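Local coordinates for protein SOXA (Paracoccus denitrificans, PDB 2C1D) that is the diheme subunit of the SoxAX cytochrome complex, which catalyses heterodisulfide formation between a cysteine of the carrier protein SoxY and thiosulfate in bacterial sulfur oxidation, at residues 25-30 and 249-254; 48-53 and 259-264; 160-165 and 245-250. One frame throughout, in Å; residues are numbered along the deposited sequence.

Interaction 1 (25-30 and 249-254); sequences PAFLAD and ASRGNG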
loop_
_atom_site.group_PDB
_atom_site.type_symbol
_atom_site.label_atom_id
_atom_site.label_comp_id
_atom_site.label_asym_id
_atom_site.label_seq_id
_atom_site.Cartn_x
_atom_site.Cartn_y
_atom_site.Cartn_z
ATOM N N PRO A 25 -16.768 0.668 -10.024
ATOM C CA PRO A 25 -18.016 0.100 -9.507
ATOM C C PRO A 25 -18.882 1.229 -8.935
ATOM O O PRO A 25 -18.351 2.279 -8.606
ATOM C CB PRO A 25 -17.539 -0.853 -8.414
ATOM C CG PRO A 25 -16.249 -0.309 -7.994
ATOM C CD PRO A 25 -15.609 0.228 -9.231
ATOM N N ALA A 26 -20.186 1.028 -8.837
ATOM C CA ALA A 26 -21.088 2.128 -8.507
ATOM C C ALA A 26 -20.709 2.799 -7.176
ATOM O O ALA A 26 -20.756 4.012 -7.070
ATOM C CB ALA A 26 -22.555 1.653 -8.494
ATOM N N PHE A 27 -20.255 2.027 -6.192
ATOM C CA PHE A 27 -19.852 2.614 -4.912
ATOM C C PHE A 27 -18.661 3.555 -4.974
ATOM O O PHE A 27 -18.453 4.343 -4.064
ATOM C CB PHE A 27 -19.665 1.542 -3.839
ATOM C CG PHE A 27 -18.344 0.815 -3.880
ATOM C CD1 PHE A 27 -17.230 1.313 -3.194
ATOM C CD2 PHE A 27 -18.236 -0.411 -4.527
ATOM C CE1 PHE A 27 -16.025 0.593 -3.170
ATOM C CE2 PHE A 27 -17.036 -1.112 -4.531
ATOM C CZ PHE A 27 -15.931 -0.617 -3.839
ATOM N N LEU A 28 -17.891 3.496 -6.046
ATOM C CA LEU A 28 -16.777 4.400 -6.242
ATOM C C LEU A 28 -17.044 5.489 -7.291
ATOM O O LEU A 28 -16.126 6.201 -7.670
ATOM C CB LEU A 28 -15.561 3.579 -6.669
ATOM C CG LEU A 28 -14.373 3.461 -5.726
ATOM C CD1 LEU A 28 -14.732 3.703 -4.247
ATOM C CD2 LEU A 28 -13.670 2.129 -5.938
ATOM N N ALA A 29 -18.278 5.620 -7.768
ATOM C CA ALA A 29 -18.557 6.504 -8.914
ATOM C C ALA A 29 -18.337 7.991 -8.613
ATOM O O ALA A 29 -17.940 8.739 -9.498
ATOM C CB ALA A 29 -19.974 6.266 -9.453
ATOM N N ASP A 30 -18.583 8.424 -7.378
ATOM C CA ASP A 30 -18.252 9.804 -6.966
ATOM C C ASP A 30 -16.751 10.020 -6.604
ATOM O O ASP A 30 -16.306 11.162 -6.374
ATOM C CB ASP A 30 -19.161 10.254 -5.799
ATOM C CG ASP A 30 -19.242 11.800 -5.659
ATOM O OD1 ASP A 30 -18.964 12.535 -6.649
ATOM O OD2 ASP A 30 -19.562 12.372 -4.578
ATOM N N ALA A 249 -10.330 -5.657 -3.057
ATOM C CA ALA A 249 -10.670 -6.389 -4.267
ATOM C C ALA A 249 -11.833 -5.750 -5.050
ATOM O O ALA A 249 -11.783 -5.635 -6.271
ATOM C CB ALA A 249 -11.006 -7.847 -3.942
ATOM N N SER A 250 -12.879 -5.375 -4.328
ATOM C CA SER A 250 -14.100 -4.837 -4.919
ATOM C C SER A 250 -13.865 -3.461 -5.514
ATOM O O SER A 250 -14.584 -3.074 -6.426
ATOM C CB SER A 250 -15.247 -4.815 -3.899
ATOM O OG SER A 250 -15.103 -3.770 -2.948
ATOM N N ARG A 251 -12.862 -2.710 -5.029
ATOM C CA ARG A 251 -12.517 -1.430 -5.639
ATOM C C ARG A 251 -12.030 -1.583 -7.086
ATOM O O ARG A 251 -12.055 -0.625 -7.854
ATOM C CB ARG A 251 -11.481 -0.655 -4.821
ATOM C CG ARG A 251 -11.981 -0.199 -3.440
ATOM C CD ARG A 251 -10.858 0.341 -2.566
ATOM N NE ARG A 251 -10.396 1.629 -3.037
ATOM C CZ ARG A 251 -10.969 2.787 -2.725
ATOM N NH1 ARG A 251 -12.011 2.837 -1.897
ATOM N NH2 ARG A 251 -10.453 3.909 -3.203
ATOM N N GLY A 252 -11.609 -2.782 -7.464
ATOM C CA GLY A 252 -11.230 -3.044 -8.843
ATOM C C GLY A 252 -12.205 -3.901 -9.614
ATOM O O GLY A 252 -11.840 -4.448 -10.650
ATOM N N ASN A 253 -13.442 -4.033 -9.137
ATOM C CA ASN A 253 -14.489 -4.746 -9.883
ATOM C C ASN A 253 -14.607 -4.183 -11.293
ATOM O O ASN A 253 -14.756 -2.955 -11.471
ATOM C CB ASN A 253 -15.840 -4.617 -9.173
ATOM C CG ASN A 253 -16.050 -5.672 -8.122
ATOM O OD1 ASN A 253 -15.296 -6.643 -8.052
ATOM N ND2 ASN A 253 -17.109 -5.512 -7.318
ATOM N N GLY A 254 -14.497 -5.062 -12.290
ATOM C CA GLY A 254 -14.545 -4.665 -13.692
ATOM C C GLY A 254 -13.197 -4.771 -14.374
ATOM O O GLY A 254 -13.119 -5.076 -15.565
#
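With chi1 at 81°, F27 holds CG between its backbone N and carbonyl carbon, and the ring approaches S250 and R251 of helix 239-251 with CZ 3.4 Å from S250 OG. In R251 a bend at chi3 (72°) turns NE aside; the R251 side chain crosses those of F27 and L28 at about a right angle. The contact illustrates how a loop can cover one side of a helix without one hydrogen bond between the two segments.

The F27 ring has the backbone N of R251 near its plane at the edge, and its CZ lies 4.0 Å from R251 CG. L28 CD2 sits 4.2 Å above the centre of the R251 guanidinium, while CD1 comes within 3.7 Å of NH1. CD2 also touches the aliphatic stem of R251, 3.7 Å from CB. P25 adds to the patch: its CG approaches S250 O at 3.6 Å and its CB meets the CB of N253.

The polar ends are satisfied elsewhere. R251 NH2 forms a salt bridge with E185, next in sequence to the heme ligand H184, and NH1 bonds to Y170 OH; N253 OD1 accepts from V152 N, and S250 OG is bonded to Y247 O.

The 3-10 turn 26-28, in the loop between strands 16-22 and 35-36, thus packs onto the second SoxA/TsdA cytochrome c domain near its heme, against residues 250 and 251 of helix 239-251, where F27 also makes an edge-to-face pair with W162 of helix 159-170.

Interaction 2 (48-53 and 259-264); sequences DLERDD and GVSVRH. With HEC (heme c), chain J.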
loop_
_atom_site.group_PDB
_atom_site.type_symbol
_atom_site.label_atom_id
_atom_site.label_comp_id
_atom_site.label_asym_id
_atom_site.label_seq_id
_atom_site.Cartn_x
_atom_site.Cartn_y
_atom_site.Cartn_z
ATOM N N ASP A 48 6.398 -3.924 -19.883
ATOM C CA ASP A 48 6.735 -4.925 -20.903
ATOM C C ASP A 48 6.904 -6.319 -20.296
ATOM O O ASP A 48 6.617 -7.312 -20.952
ATOM C CB ASP A 48 7.995 -4.508 -21.697
ATOM C CG ASP A 48 7.688 -3.462 -22.783
ATOM O OD1 ASP A 48 8.609 -3.039 -23.551
ATOM O OD2 ASP A 48 6.553 -3.001 -22.994
ATOM N N LEU A 49 7.352 -6.391 -19.042
ATOM C CA LEU A 49 7.513 -7.690 -18.381
ATOM C C LEU A 49 6.213 -8.471 -18.208
ATOM O O LEU A 49 6.242 -9.672 -18.029
ATOM C CB LEU A 49 8.162 -7.524 -17.025
ATOM C CG LEU A 49 9.574 -6.962 -17.115
ATOM C CD1 LEU A 49 10.071 -6.750 -15.728
ATOM C CD2 LEU A 49 10.479 -7.913 -17.898
ATOM N N GLU A 50 5.079 -7.798 -18.249
ATOM C CA GLU A 50 3.797 -8.491 -18.083
ATOM C C GLU A 50 3.157 -8.837 -19.429
ATOM O O GLU A 50 2.167 -9.590 -19.464
ATOM C CB GLU A 50 2.853 -7.635 -17.235
ATOM C CG GLU A 50 1.631 -8.373 -16.750
ATOM C CD GLU A 50 0.886 -7.660 -15.628
ATOM O OE1 GLU A 50 -0.327 -7.928 -15.490
ATOM O OE2 GLU A 50 1.490 -6.852 -14.875
ATOM N N ARG A 51 3.705 -8.270 -20.523
ATOM C CA ARG A 51 3.107 -8.379 -21.867
ATOM C C ARG A 51 3.212 -9.739 -22.506
ATOM O O ARG A 51 2.500 -10.002 -23.469
ATOM C CB ARG A 51 3.741 -7.429 -22.879
ATOM C CG ARG A 51 3.539 -6.017 -22.566
ATOM C CD ARG A 51 4.126 -5.049 -23.598
ATOM N NE ARG A 51 3.022 -4.164 -23.842
ATOM C CZ ARG A 51 2.905 -2.928 -23.469
ATOM N NH1 ARG A 51 3.893 -2.232 -22.949
ATOM N NH2 ARG A 51 1.754 -2.353 -23.720
ATOM N N ASP A 52 4.134 -10.566 -22.034
ATOM C CA ASP A 52 4.138 -11.944 -22.472
ATOM C C ASP A 52 4.743 -12.910 -21.479
ATOM O O ASP A 52 5.698 -12.608 -20.763
ATOM C CB ASP A 52 4.827 -12.078 -23.813
ATOM C CG ASP A 52 6.260 -11.832 -23.716
ATOM O OD1 ASP A 52 6.631 -10.649 -23.595
ATOM O OD2 ASP A 52 7.071 -12.783 -23.695
ATOM N N ASP A 53 4.176 -14.106 -21.467
ATOM C CA ASP A 53 4.511 -15.102 -20.476
ATOM C C ASP A 53 5.952 -15.530 -20.515
ATOM O O ASP A 53 6.496 -15.902 -19.480
ATOM C CB ASP A 53 3.617 -16.321 -20.660
ATOM C CG ASP A 53 2.162 -16.039 -20.275
ATOM O OD1 ASP A 53 1.882 -14.972 -19.689
ATOM O OD2 ASP A 53 1.243 -16.827 -20.537
ATOM N N GLY A 259 -3.755 -12.420 -13.511
ATOM C CA GLY A 259 -3.114 -13.712 -13.306
ATOM C C GLY A 259 -1.978 -13.549 -12.336
ATOM O O GLY A 259 -2.167 -13.663 -11.138
ATOM N N VAL A 260 -0.787 -13.276 -12.858
ATOM C CA VAL A 260 0.349 -12.890 -12.028
ATOM C C VAL A 260 0.993 -11.657 -12.638
ATOM O O VAL A 260 1.468 -11.689 -13.779
ATOM C CB VAL A 260 1.425 -14.020 -11.850
ATOM C CG1 VAL A 260 0.981 -15.056 -10.829
ATOM C CG2 VAL A 260 1.810 -14.674 -13.190
ATOM N N SER A 261 0.975 -10.555 -11.892
ATOM C CA SER A 261 1.391 -9.276 -12.426
ATOM C C SER A 261 2.856 -9.026 -12.111
ATOM O O SER A 261 3.455 -9.762 -11.338
ATOM C CB SER A 261 0.522 -8.147 -11.874
ATOM O OG SER A 261 0.865 -7.834 -10.552
ATOM N N VAL A 262 3.436 -8.019 -12.759
ATOM C CA VAL A 262 4.804 -7.570 -12.440
ATOM C C VAL A 262 4.772 -6.103 -12.035
ATOM O O VAL A 262 4.186 -5.269 -12.731
ATOM C CB VAL A 262 5.772 -7.743 -13.635
ATOM C CG1 VAL A 262 7.184 -7.360 -13.242
ATOM C CG2 VAL A 262 5.734 -9.203 -14.132
ATOM N N ARG A 263 5.389 -5.812 -10.898
ATOM C CA ARG A 263 5.458 -4.454 -10.337
ATOM C C ARG A 263 6.884 -4.225 -9.808
ATOM O O ARG A 263 7.680 -5.175 -9.788
ATOM C CB ARG A 263 4.425 -4.323 -9.202
ATOM C CG ARG A 263 2.985 -4.567 -9.636
ATOM C CD ARG A 263 2.364 -3.415 -10.386
ATOM N NE ARG A 263 0.964 -3.668 -10.704
ATOM C CZ ARG A 263 0.538 -4.320 -11.780
ATOM N NH1 ARG A 263 -0.759 -4.528 -11.931
ATOM N NH2 ARG A 263 1.395 -4.770 -12.700
ATOM N N HIS A 264 7.222 -2.993 -9.400
ATOM C CA HIS A 264 8.509 -2.721 -8.704
ATOM C C HIS A 264 8.490 -3.409 -7.343
ATOM O O HIS A 264 7.485 -3.488 -6.652
ATOM C CB HIS A 264 8.791 -1.199 -8.548
ATOM C CG HIS A 264 9.855 -0.846 -7.525
ATOM N ND1 HIS A 264 10.796 0.145 -7.744
ATOM C CD2 HIS A 264 10.080 -1.289 -6.255
ATOM C CE1 HIS A 264 11.570 0.269 -6.674
ATOM N NE2 HIS A 264 11.161 -0.593 -5.758
ATOM O OXT HIS A 264 9.478 -3.939 -6.852
HETATM FE FE HEC J . -0.096 1.264 -0.654
HETATM C CHA HEC J . 1.453 -0.060 -3.396
HETATM C CHB HEC J . -2.496 -1.222 -0.914
HETATM C CHC HEC J . -1.585 2.435 2.140
HETATM C CHD HEC J . 1.953 3.972 -0.705
HETATM N NA HEC J . -0.454 -0.355 -1.945
HETATM C C1A HEC J . 0.322 -0.708 -3.010
HETATM C C2A HEC J . -0.275 -1.852 -3.644
HETATM C C3A HEC J . -1.380 -2.171 -2.935
HETATM C C4A HEC J . -1.509 -1.227 -1.861
HETATM C CMA HEC J . -2.355 -3.320 -3.182
HETATM C CAA HEC J . 0.259 -2.580 -4.901
HETATM C CBA HEC J . -0.541 -2.106 -6.127
HETATM C CGA HEC J . -0.110 -2.845 -7.389
HETATM O O1A HEC J . -0.684 -2.551 -8.462
HETATM O O2A HEC J . 0.823 -3.714 -7.337
HETATM N NB HEC J . -1.696 0.723 0.388
HETATM C C1B HEC J . -2.536 -0.357 0.164
HETATM C C2B HEC J . -3.430 -0.474 1.273
HETATM C C3B HEC J . -3.198 0.534 2.106
HETATM C C4B HEC J . -2.088 1.281 1.583
HETATM C CMB HEC J . -4.537 -1.526 1.382
HETATM C CAB HEC J . -3.931 0.811 3.436
HETATM C CBB HEC J . -3.789 -0.238 4.304
HETATM N NC HEC J . 0.139 2.929 0.511
HETATM C C1C HEC J . -0.603 3.231 1.609
HETATM C C2C HEC J . -0.110 4.465 2.187
HETATM C C3C HEC J . 0.882 4.910 1.392
HETATM C C4C HEC J . 1.028 3.930 0.323
HETATM C CMC HEC J . -0.725 5.074 3.467
HETATM C CAC HEC J . 1.796 6.181 1.438
HETATM C CBC HEC J . 2.344 6.687 2.553
HETATM N ND HEC J . 1.427 1.843 -1.820
HETATM C C1D HEC J . 2.159 3.022 -1.657
HETATM C C2D HEC J . 3.203 3.093 -2.660
HETATM C C3D HEC J . 3.048 1.834 -3.478
HETATM C C4D HEC J . 1.931 1.128 -2.894
HETATM C CMD HEC J . 4.257 4.195 -2.869
HETATM C CAD HEC J . 3.868 1.408 -4.720
HETATM C CBD HEC J . 3.357 2.221 -5.925
HETATM C CGD HEC J . 1.970 1.804 -6.371
HETATM O O1D HEC J . 0.944 2.372 -5.938
HETATM O O2D HEC J . 1.839 0.888 -7.187
#
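The R263 guanidinium has S261 OG over the centre of one face, 3.7 Å above the plane, and takes E50 OE2 and heme propionate oxygen O1A near its plane at the edge. This is a charged network built on a beta strand: 261-263 is an outermost strand of a three-stranded mixed sheet, and E50 comes from a type I turn, D48 to R51.

The carboxylate and guanidinium planes are only 13° apart, and E50 OE2 offers its syn lone pair to R263 NH2 at 3.0 Å in a salt bridge. The same oxygen accepts a hydrogen bond from V262 N, which lies above the carboxylate plane at 3.1 Å, so two donors grip it. NH2 also bonds to V262 O, and NH1 pairs with E258; together these bonds hold the guanidinium against rotation.

R263 NE reaches heme c O1A at 3.0 Å along a fairly straight bond of 164°. A leucine here would probably leave the propionate without this donor and E50 without its countercharge. S261 OG is itself bonded to G204 O. Beside the network L49 and V262 cross at about a right angle, L49 CD1 lying 3.9 Å from V262 CG1.

Interaction 3 (160-165 and 245-250); sequences PYWEHG and ELYVAS. With ZN (zinc ion), chain K.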
loop_
_atom_site.group_PDB
_atom_site.type_symbol
_atom_site.label_atom_id
_atom_site.label_comp_id
_atom_site.label_asym_id
_atom_site.label_seq_id
_atom_site.Cartn_x
_atom_site.Cartn_y
_atom_site.Cartn_z
ATOM N N PRO A 160 -21.323 -6.923 5.832
ATOM C CA PRO A 160 -20.691 -6.527 7.098
ATOM C C PRO A 160 -19.181 -6.657 7.058
ATOM O O PRO A 160 -18.502 -5.795 7.598
ATOM C CB PRO A 160 -21.272 -7.509 8.107
ATOM C CG PRO A 160 -22.491 -8.077 7.432
ATOM C CD PRO A 160 -22.139 -8.136 5.985
ATOM N N TYR A 161 -18.688 -7.720 6.432
ATOM C CA TYR A 161 -17.260 -7.892 6.180
ATOM C C TYR A 161 -16.711 -6.735 5.344
ATOM O O TYR A 161 -15.692 -6.152 5.676
ATOM C CB TYR A 161 -17.008 -9.203 5.458
ATOM C CG TYR A 161 -17.368 -10.436 6.246
ATOM C CD1 TYR A 161 -18.585 -11.107 6.027
ATOM C CD2 TYR A 161 -16.484 -10.967 7.169
ATOM C CE1 TYR A 161 -18.904 -12.247 6.721
ATOM C CE2 TYR A 161 -16.789 -12.101 7.876
ATOM C CZ TYR A 161 -18.002 -12.750 7.648
ATOM O OH TYR A 161 -18.279 -13.883 8.353
ATOM N N TRP A 162 -17.431 -6.378 4.287
ATOM C CA TRP A 162 -17.000 -5.344 3.349
ATOM C C TRP A 162 -16.933 -3.999 4.060
ATOM O O TRP A 162 -15.977 -3.225 3.903
ATOM C CB TRP A 162 -17.992 -5.316 2.177
ATOM C CG TRP A 162 -17.699 -4.382 1.071
ATOM C CD1 TRP A 162 -16.940 -4.628 -0.035
ATOM C CD2 TRP A 162 -18.226 -3.055 0.906
ATOM N NE1 TRP A 162 -16.944 -3.531 -0.855
ATOM C CE2 TRP A 162 -17.723 -2.553 -0.305
ATOM C CE3 TRP A 162 -19.055 -2.236 1.677
ATOM C CZ2 TRP A 162 -18.005 -1.274 -0.759
ATOM C CZ3 TRP A 162 -19.362 -0.976 1.225
ATOM C CH2 TRP A 162 -18.838 -0.500 0.007
ATOM N N GLU A 163 -17.958 -3.718 4.844
ATOM C CA GLU A 163 -18.002 -2.508 5.664
ATOM C C GLU A 163 -16.842 -2.443 6.665
ATOM O O GLU A 163 -16.292 -1.387 6.906
ATOM C CB GLU A 163 -19.329 -2.430 6.450
ATOM C CG GLU A 163 -20.552 -2.014 5.642
ATOM C CD GLU A 163 -20.498 -0.602 5.078
ATOM O OE1 GLU A 163 -19.728 0.277 5.551
ATOM O OE2 GLU A 163 -21.261 -0.364 4.118
ATOM N N HIS A 164 -16.483 -3.573 7.241
ATOM C CA HIS A 164 -15.370 -3.629 8.193
ATOM C C HIS A 164 -14.068 -3.287 7.449
ATOM O O HIS A 164 -13.239 -2.574 7.982
ATOM C CB HIS A 164 -15.296 -5.012 8.852
ATOM C CG HIS A 164 -14.641 -5.009 10.196
ATOM N ND1 HIS A 164 -15.210 -4.409 11.298
ATOM C CD2 HIS A 164 -13.473 -5.538 10.616
ATOM C CE1 HIS A 164 -14.412 -4.561 12.340
ATOM N NE2 HIS A 164 -13.352 -5.243 11.953
ATOM N N GLY A 165 -13.914 -3.778 6.209
ATOM C CA GLY A 165 -12.747 -3.467 5.404
ATOM C C GLY A 165 -12.737 -2.009 4.974
ATOM O O GLY A 165 -11.689 -1.359 4.962
ATOM N N GLU A 245 -9.031 -7.285 2.340
ATOM C CA GLU A 245 -8.842 -7.888 1.016
ATOM C C GLU A 245 -10.157 -7.939 0.227
ATOM O O GLU A 245 -10.171 -7.730 -0.995
ATOM C CB GLU A 245 -8.183 -9.295 1.084
ATOM C CG GLU A 245 -7.855 -9.838 -0.303
ATOM C CD GLU A 245 -7.009 -11.103 -0.327
ATOM O OE1 GLU A 245 -7.221 -11.948 -1.235
ATOM O OE2 GLU A 245 -6.125 -11.255 0.524
ATOM N N LEU A 246 -11.258 -8.202 0.916
ATOM C CA LEU A 246 -12.595 -8.186 0.300
ATOM C C LEU A 246 -12.945 -6.798 -0.198
ATOM O O LEU A 246 -13.387 -6.624 -1.340
ATOM C CB LEU A 246 -13.667 -8.647 1.306
ATOM C CG LEU A 246 -15.153 -8.528 0.921
ATOM C CD1 LEU A 246 -15.540 -9.467 -0.244
ATOM C CD2 LEU A 246 -16.029 -8.804 2.131
ATOM N N TYR A 247 -12.718 -5.813 0.657
ATOM C CA TYR A 247 -13.043 -4.451 0.321
ATOM C C TYR A 247 -12.162 -3.935 -0.841
ATOM O O TYR A 247 -12.671 -3.363 -1.801
ATOM C CB TYR A 247 -12.950 -3.540 1.543
ATOM C CG TYR A 247 -13.238 -2.137 1.166
ATOM C CD1 TYR A 247 -14.540 -1.733 0.886
ATOM C CD2 TYR A 247 -12.214 -1.214 1.030
ATOM C CE1 TYR A 247 -14.816 -0.422 0.498
ATOM C CE2 TYR A 247 -12.477 0.078 0.625
ATOM C CZ TYR A 247 -13.784 0.466 0.361
ATOM O OH TYR A 247 -14.027 1.760 -0.056
ATOM N N VAL A 248 -10.854 -4.155 -0.755
ATOM C CA VAL A 248 -9.914 -3.625 -1.753
ATOM C C VAL A 248 -10.115 -4.347 -3.087
ATOM O O VAL A 248 -10.122 -3.715 -4.129
ATOM C CB VAL A 248 -8.447 -3.699 -1.274
ATOM C CG1 VAL A 248 -7.464 -3.192 -2.345
ATOM C CG2 VAL A 248 -8.265 -2.855 -0.029
ATOM N N ALA A 249 -10.330 -5.657 -3.057
ATOM C CA ALA A 249 -10.670 -6.389 -4.267
ATOM C C ALA A 249 -11.833 -5.750 -5.050
ATOM O O ALA A 249 -11.783 -5.635 -6.271
ATOM C CB ALA A 249 -11.006 -7.847 -3.942
ATOM N N SER A 250 -12.879 -5.375 -4.328
ATOM C CA SER A 250 -14.100 -4.837 -4.919
ATOM C C SER A 250 -13.865 -3.461 -5.514
ATOM O O SER A 250 -14.584 -3.074 -6.426
ATOM C CB SER A 250 -15.247 -4.815 -3.899
ATOM O OG SER A 250 -15.103 -3.770 -2.948
HETATM ZN ZN ZN K . -11.821 -5.701 13.282
#
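W162 and Y247 meet edge to face: the edge of the tyrosine points at the five-membered ring of the indole, with the ring centres 4.9 Å apart and the planes inclined at 62°. Y247 CD1 stands 3.4 Å above the indole plane, displaced toward the rim, and CE1 follows it at 3.5 Å from W162 CZ2. W162 CG lies anti to the backbone N (chi1 -177°); further out, NE1 donates to S250 OG at 2.8 Å, with the acceptor close to the ring plane.

Segments 160-165 and 245-250, of helices 159-170 and 239-251, cross here at -85°, within the cytochrome c fold that carries the second heme. Their axes come within 7.8 Å. G165 permits this approach: a CB on it would collide with Y247 CB, and its carbonyl carbon instead lies 3.8 Å from that atom. L246 CD2 packs on Y161 CB at 3.5 Å and on W162 N.

H164, on the same helix as W162, turns its imidazole to a zinc ion, bound by NE2 at 2.1 Å and by D240 from the start of helix 239-251.

From the N terminus, the chain first lays down the loop 25-30, whose partner 249-254 arrives 219 residues later and closes interaction 1. The turn 48-53 follows, and its partner 259-264 lies at the very C terminus, so interactions 1 and 2 cross along the chain. Interaction 3, between 160-165 and 245-250, is nested inside the loop closed by interaction 2. Interactions 1 and 3 share A249 and S250 on helix 239-251 and touch through F27 and W162, joining the N-terminal loop to helices 159-170 and 239-251. Interaction 2, its centre about 26 Å from that of interaction 3, ties the early turn to the C-terminal strand on the opposite side of the chain's centre from interaction 3.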